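Local coordinates for protein 2-hydroxyhepta-2,4-diene-1,7-dioate isomerase (Corynebacterium glutamicum, PDB 4DBF) that belongs to the fumarylacetoacetate hydrolase (FAH) family of metal-binding enzymes and probably acts as an oxaloacetate decarboxylase, at residues I26-G31 against R65-K70; C35-E40 against L47-I52. All blocks are in the same frame, centred on the assembly; numbering follows the deposited sequence.

Contact 1: I26-G31 against R65-K70; sequences IATPDG and REWPLK. With MG (magnesium ion), chain D.
A surface contact between the end of a beta hairpin and a strand not paired with it brings Ile26, Thr28 and Pro29 against Trp67 and Asp30 against Arg65. Residues 26-31 form the end of strand 22-28 and a type I turn, Thr28 to Gly31, leading into strand 31-38; Arg65 and Trp67 lie on strand 65-68. The indole is met mainly over one face, where Thr28 CG2 makes a CH-pi contact 3.9 Å from the centroid of the Trp67 six-membered ring. Thr28 OG1 sits between its own backbone N and carbonyl carbon (chi1 79°), which sends the hydroxyl to Gly31 O, 2.9 Å away, while the methyl is left to lie over the ring. Gly31 O is thus gripped twice, by Thr28 N and Thr28 OG1 from opposite faces of its plane. Farther along the indole, Ile26 CD1 packs at 3.9 Å from Trp67 CE3. At the exposed end, Arg65 NH1 donates to Asp30 OD2 at 2.7 Å, close to the guanidinium plane, on the anti side of OD2 but 33° out of the carboxylate plane, the two planes being 88° apart. Arg65 NE is held by Glu51. Asp30 OD1 binds a magnesium ion at 1.9 Å, and five waters complete six ligands. With OD1 on the metal and OD2 on Arg65 and a metal-bound water, charge is probably shared and rotation restrained from both oxygens.

Contact 2: C35-E40 against L47-I52; sequences CSIEGE and LTAREI
Ser36 and Glu38 pair with Arg50 and Thr48 in the antiparallel hairpin of strands 31-38 and 48-52. Four backbone bonds, all 2.9 Å, satisfy the N-H and C=O groups facing inward: Ser36 N to Arg50 O, Arg50 N to Ser36 O, Glu38 N to Thr48 O and Thr48 N to Glu38 O. A water accepts from Thr48 OG1 at 2.8 Å and gives a longer bond to Glu38 O.

On the face that carries Ser36, Glu38, Thr48 and Arg50, the Glu38 carboxylate is shared. Its OE1 lies 3.3 Å from Arg50 NH2, in the guanidinium plane; NH2 meets it on the syn side, 27° out of the carboxylate plane, the planes being 78° apart. Arg50 NE adds a weak second bond. OE2 accepts through its anti lone pair from Ser36 OG, 2.9 Å away and anti to its backbone N (chi1 159°).

On the other face, Ile37 CG2 meets Leu47 CD1 at 3.8 Å and Cys35 SG rests near Ala49 CB, while Glu51 turns its carboxylate to Arg65 and Thr63.

Strand 22-28 flanks 31-38, and 65-68 pairs with 48-52. Ile26 packs on Cys35 and Ala49; Phe62 packs against Ser36, Glu38 and Ile52, with a cation-pi contact to Arg50.

Strands 22-28, 31-38, 48-52 and 65-68, each hydrogen-bonded to the next in this order, join the two contacts, whose centres lie 10 Å apart. Contact 2 is the central pair; contact 1 brings strand 22-28 and its following turn to strand 65-68, the first and last of these four, through side chains. Trp67 O and Ala49 N, 2.8 Å apart, probably hydrogen-bond across the shared boundary. Glu51 OE1 takes Arg65 NE at 2.6 Å while the same guanidinium holds Asp30. Arg65 is thus a second-shell group for the magnesium ion, and Glu51 lies one step behind it. That ion is distinct from the one bound by Glu136, Glu138 and Asp167, which lies elsewhere in the chain.

Contact 1: I26-G31 against R65-K70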
# COMPACT_ATOMS: atom_id res chain seq x y z
N ILE A 26 2.52 22.48 3.04
CA ILE A 26 1.54 23.52 2.89
C ILE A 26 1.18 23.82 1.45
O ILE A 26 1.96 23.66 0.59
CB ILE A 26 1.99 24.83 3.57
CG1 ILE A 26 3.40 25.22 3.16
CG2 ILE A 26 1.85 24.75 5.07
CD1 ILE A 26 3.77 26.60 3.63
N ALA A 27 -0.02 24.31 1.26
CA ALA A 27 -0.41 24.94 0.05
C ALA A 27 -0.35 26.45 0.28
O ALA A 27 -0.79 26.93 1.28
CB ALA A 27 -1.80 24.52 -0.34
N THR A 28 0.21 27.14 -0.68
CA THR A 28 0.32 28.57 -0.65
C THR A 28 -0.18 29.15 -1.97
O THR A 28 -0.37 28.43 -2.88
CB THR A 28 1.79 28.99 -0.46
OG1 THR A 28 2.46 28.89 -1.69
CG2 THR A 28 2.48 28.11 0.57
N PRO A 29 -0.30 30.46 -2.04
CA PRO A 29 -0.74 31.08 -3.27
C PRO A 29 0.20 30.77 -4.39
O PRO A 29 -0.15 30.85 -5.51
CB PRO A 29 -0.71 32.56 -2.93
CG PRO A 29 -0.89 32.60 -1.50
CD PRO A 29 -0.09 31.44 -1.00
N ASP A 30 1.41 30.37 -4.06
CA ASP A 30 2.39 30.06 -5.06
C ASP A 30 2.54 28.60 -5.42
O ASP A 30 3.28 28.29 -6.26
CB ASP A 30 3.75 30.65 -4.69
CG ASP A 30 4.68 30.78 -5.89
OD1 ASP A 30 4.29 31.28 -6.96
OD2 ASP A 30 5.81 30.36 -5.78
N GLY A 31 1.80 27.72 -4.74
CA GLY A 31 1.90 26.30 -4.90
C GLY A 31 2.16 25.60 -3.57
O GLY A 31 1.94 26.16 -2.56
N ARG A 65 11.65 32.10 1.82
CA ARG A 65 10.23 32.38 1.82
C ARG A 65 9.55 31.94 3.09
O ARG A 65 9.81 30.89 3.59
CB ARG A 65 9.53 31.73 0.65
CG ARG A 65 10.17 31.92 -0.68
CD ARG A 65 9.16 31.75 -1.79
NE ARG A 65 8.84 30.36 -1.99
CZ ARG A 65 8.13 29.89 -2.99
NH1 ARG A 65 7.66 30.70 -3.89
NH2 ARG A 65 7.90 28.62 -3.07
N GLU A 66 8.64 32.76 3.58
CA GLU A 66 7.84 32.42 4.73
C GLU A 66 6.46 33.05 4.69
O GLU A 66 6.22 33.97 3.96
CB GLU A 66 8.53 32.75 6.04
CG GLU A 66 8.98 34.16 6.18
CD GLU A 66 10.17 34.32 7.09
OE1 GLU A 66 10.27 33.59 8.07
OE2 GLU A 66 11.02 35.16 6.80
N TRP A 67 5.56 32.49 5.48
CA TRP A 67 4.22 32.96 5.60
C TRP A 67 3.78 32.81 7.00
O TRP A 67 4.13 31.84 7.63
CB TRP A 67 3.25 32.13 4.74
CG TRP A 67 3.59 32.00 3.29
CD1 TRP A 67 3.06 32.71 2.24
CD2 TRP A 67 4.53 31.12 2.68
NE1 TRP A 67 3.60 32.33 1.08
CE2 TRP A 67 4.50 31.39 1.28
CE3 TRP A 67 5.37 30.16 3.15
CZ2 TRP A 67 5.26 30.69 0.40
CZ3 TRP A 67 6.14 29.48 2.26
CH2 TRP A 67 6.10 29.75 0.92
N PRO A 68 2.97 33.73 7.50
CA PRO A 68 2.20 33.47 8.70
C PRO A 68 1.35 32.23 8.45
O PRO A 68 0.82 32.10 7.39
CB PRO A 68 1.31 34.69 8.82
CG PRO A 68 1.93 35.70 7.98
CD PRO A 68 2.55 34.98 6.88
N LEU A 69 1.25 31.35 9.41
CA LEU A 69 0.56 30.10 9.23
C LEU A 69 -0.89 30.27 8.82
O LEU A 69 -1.38 29.51 8.04
CB LEU A 69 0.66 29.22 10.46
CG LEU A 69 0.22 27.78 10.28
CD1 LEU A 69 0.78 27.16 9.03
CD2 LEU A 69 0.56 26.94 11.46
N LYS A 70 -1.52 31.29 9.37
CA LYS A 70 -2.87 31.68 9.03
C LYS A 70 -3.11 32.02 7.56
O LYS A 70 -4.20 31.94 7.12
CB LYS A 70 -3.34 32.83 9.94
CG LYS A 70 -2.84 34.20 9.53
CD LYS A 70 -3.64 35.33 10.15
CE LYS A 70 -2.80 36.58 10.26
NZ LYS A 70 -2.34 37.13 8.95
MG MG D . 4.70 31.16 -8.84
O HOH W 1 4.08 29.20 -8.68
O HOH W 2 6.61 30.56 -8.71
O HOH W 3 4.96 30.94 -11.05
O HOH W 4 5.03 33.37 -9.06
O HOH W 5 2.52 31.80 -9.27

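Contact 2: C35-E40 against L47-I52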
# COMPACT_ATOMS: atom_id res chain seq x y z
N CYS A 35 7.80 22.71 4.61
CA CYS A 35 8.11 23.81 5.46
C CYS A 35 8.36 23.41 6.90
O CYS A 35 8.05 22.35 7.34
CB CYS A 35 6.98 24.78 5.47
SG CYS A 35 5.53 24.17 6.31
N SER A 36 8.92 24.34 7.62
CA SER A 36 9.14 24.18 9.00
C SER A 36 8.16 25.10 9.64
O SER A 36 7.90 26.14 9.13
CB SER A 36 10.57 24.60 9.29
OG SER A 36 10.74 24.92 10.61
N ILE A 37 7.61 24.70 10.76
CA ILE A 37 6.60 25.44 11.45
C ILE A 37 7.20 25.97 12.74
O ILE A 37 7.62 25.22 13.54
CB ILE A 37 5.42 24.56 11.83
CG1 ILE A 37 4.90 23.83 10.61
CG2 ILE A 37 4.35 25.36 12.52
CD1 ILE A 37 4.11 24.69 9.73
N GLU A 38 7.21 27.28 12.89
CA GLU A 38 7.93 27.91 13.96
C GLU A 38 7.14 28.88 14.80
O GLU A 38 6.27 29.55 14.32
CB GLU A 38 9.16 28.56 13.38
CG GLU A 38 10.03 27.50 12.75
CD GLU A 38 11.43 27.92 12.50
OE1 GLU A 38 11.81 29.01 12.96
OE2 GLU A 38 12.13 27.13 11.86
N GLY A 39 7.46 28.92 16.09
CA GLY A 39 6.72 29.72 17.04
C GLY A 39 6.26 28.94 18.24
O GLY A 39 6.46 27.75 18.35
N GLU A 40 5.62 29.63 19.17
CA GLU A 40 5.21 28.97 20.38
C GLU A 40 3.79 28.54 20.34
O GLU A 40 2.94 29.20 19.82
CB GLU A 40 5.39 29.86 21.59
CG GLU A 40 6.83 30.19 21.88
CD GLU A 40 7.55 29.10 22.64
OE1 GLU A 40 7.40 27.90 22.30
OE2 GLU A 40 8.29 29.46 23.57
N LEU A 47 2.06 31.20 14.73
CA LEU A 47 3.05 30.37 14.08
C LEU A 47 3.38 30.86 12.70
O LEU A 47 2.60 31.52 12.10
CB LEU A 47 2.54 28.93 14.01
CG LEU A 47 2.14 28.19 15.28
CD1 LEU A 47 1.78 26.75 15.01
CD2 LEU A 47 3.25 28.22 16.28
N THR A 48 4.56 30.51 12.23
CA THR A 48 5.06 30.89 10.94
C THR A 48 5.53 29.66 10.15
O THR A 48 6.12 28.79 10.70
CB THR A 48 6.19 31.92 11.09
OG1 THR A 48 5.66 33.12 11.65
CG2 THR A 48 6.80 32.24 9.81
N ALA A 49 5.24 29.61 8.87
CA ALA A 49 5.75 28.59 7.99
C ALA A 49 6.94 29.08 7.17
O ALA A 49 6.89 30.09 6.56
CB ALA A 49 4.66 28.07 7.08
N ARG A 50 8.00 28.31 7.19
CA ARG A 50 9.21 28.64 6.53
C ARG A 50 9.51 27.59 5.50
O ARG A 50 9.77 26.48 5.83
CB ARG A 50 10.37 28.69 7.52
CG ARG A 50 10.31 29.77 8.55
CD ARG A 50 11.64 30.52 8.57
NE ARG A 50 12.38 30.25 9.74
CZ ARG A 50 13.69 30.39 9.90
NH1 ARG A 50 14.47 30.81 8.94
NH2 ARG A 50 14.21 30.09 11.04
N GLU A 51 9.47 27.96 4.24
CA GLU A 51 9.72 27.03 3.19
C GLU A 51 11.10 26.43 3.29
O GLU A 51 12.05 27.10 3.53
CB GLU A 51 9.52 27.67 1.84
CG GLU A 51 9.92 26.78 0.71
CD GLU A 51 9.81 27.43 -0.62
OE1 GLU A 51 10.31 28.53 -0.78
OE2 GLU A 51 9.23 26.84 -1.50
N ILE A 52 11.19 25.14 3.11
CA ILE A 52 12.46 24.49 3.03
C ILE A 52 12.77 24.02 1.63
O ILE A 52 11.92 23.75 0.86
CB ILE A 52 12.65 23.34 4.01
CG1 ILE A 52 11.61 22.28 3.80
CG2 ILE A 52 12.58 23.77 5.45
CD1 ILE A 52 11.94 21.07 4.59
O HOH W 6 5.96 32.81 14.43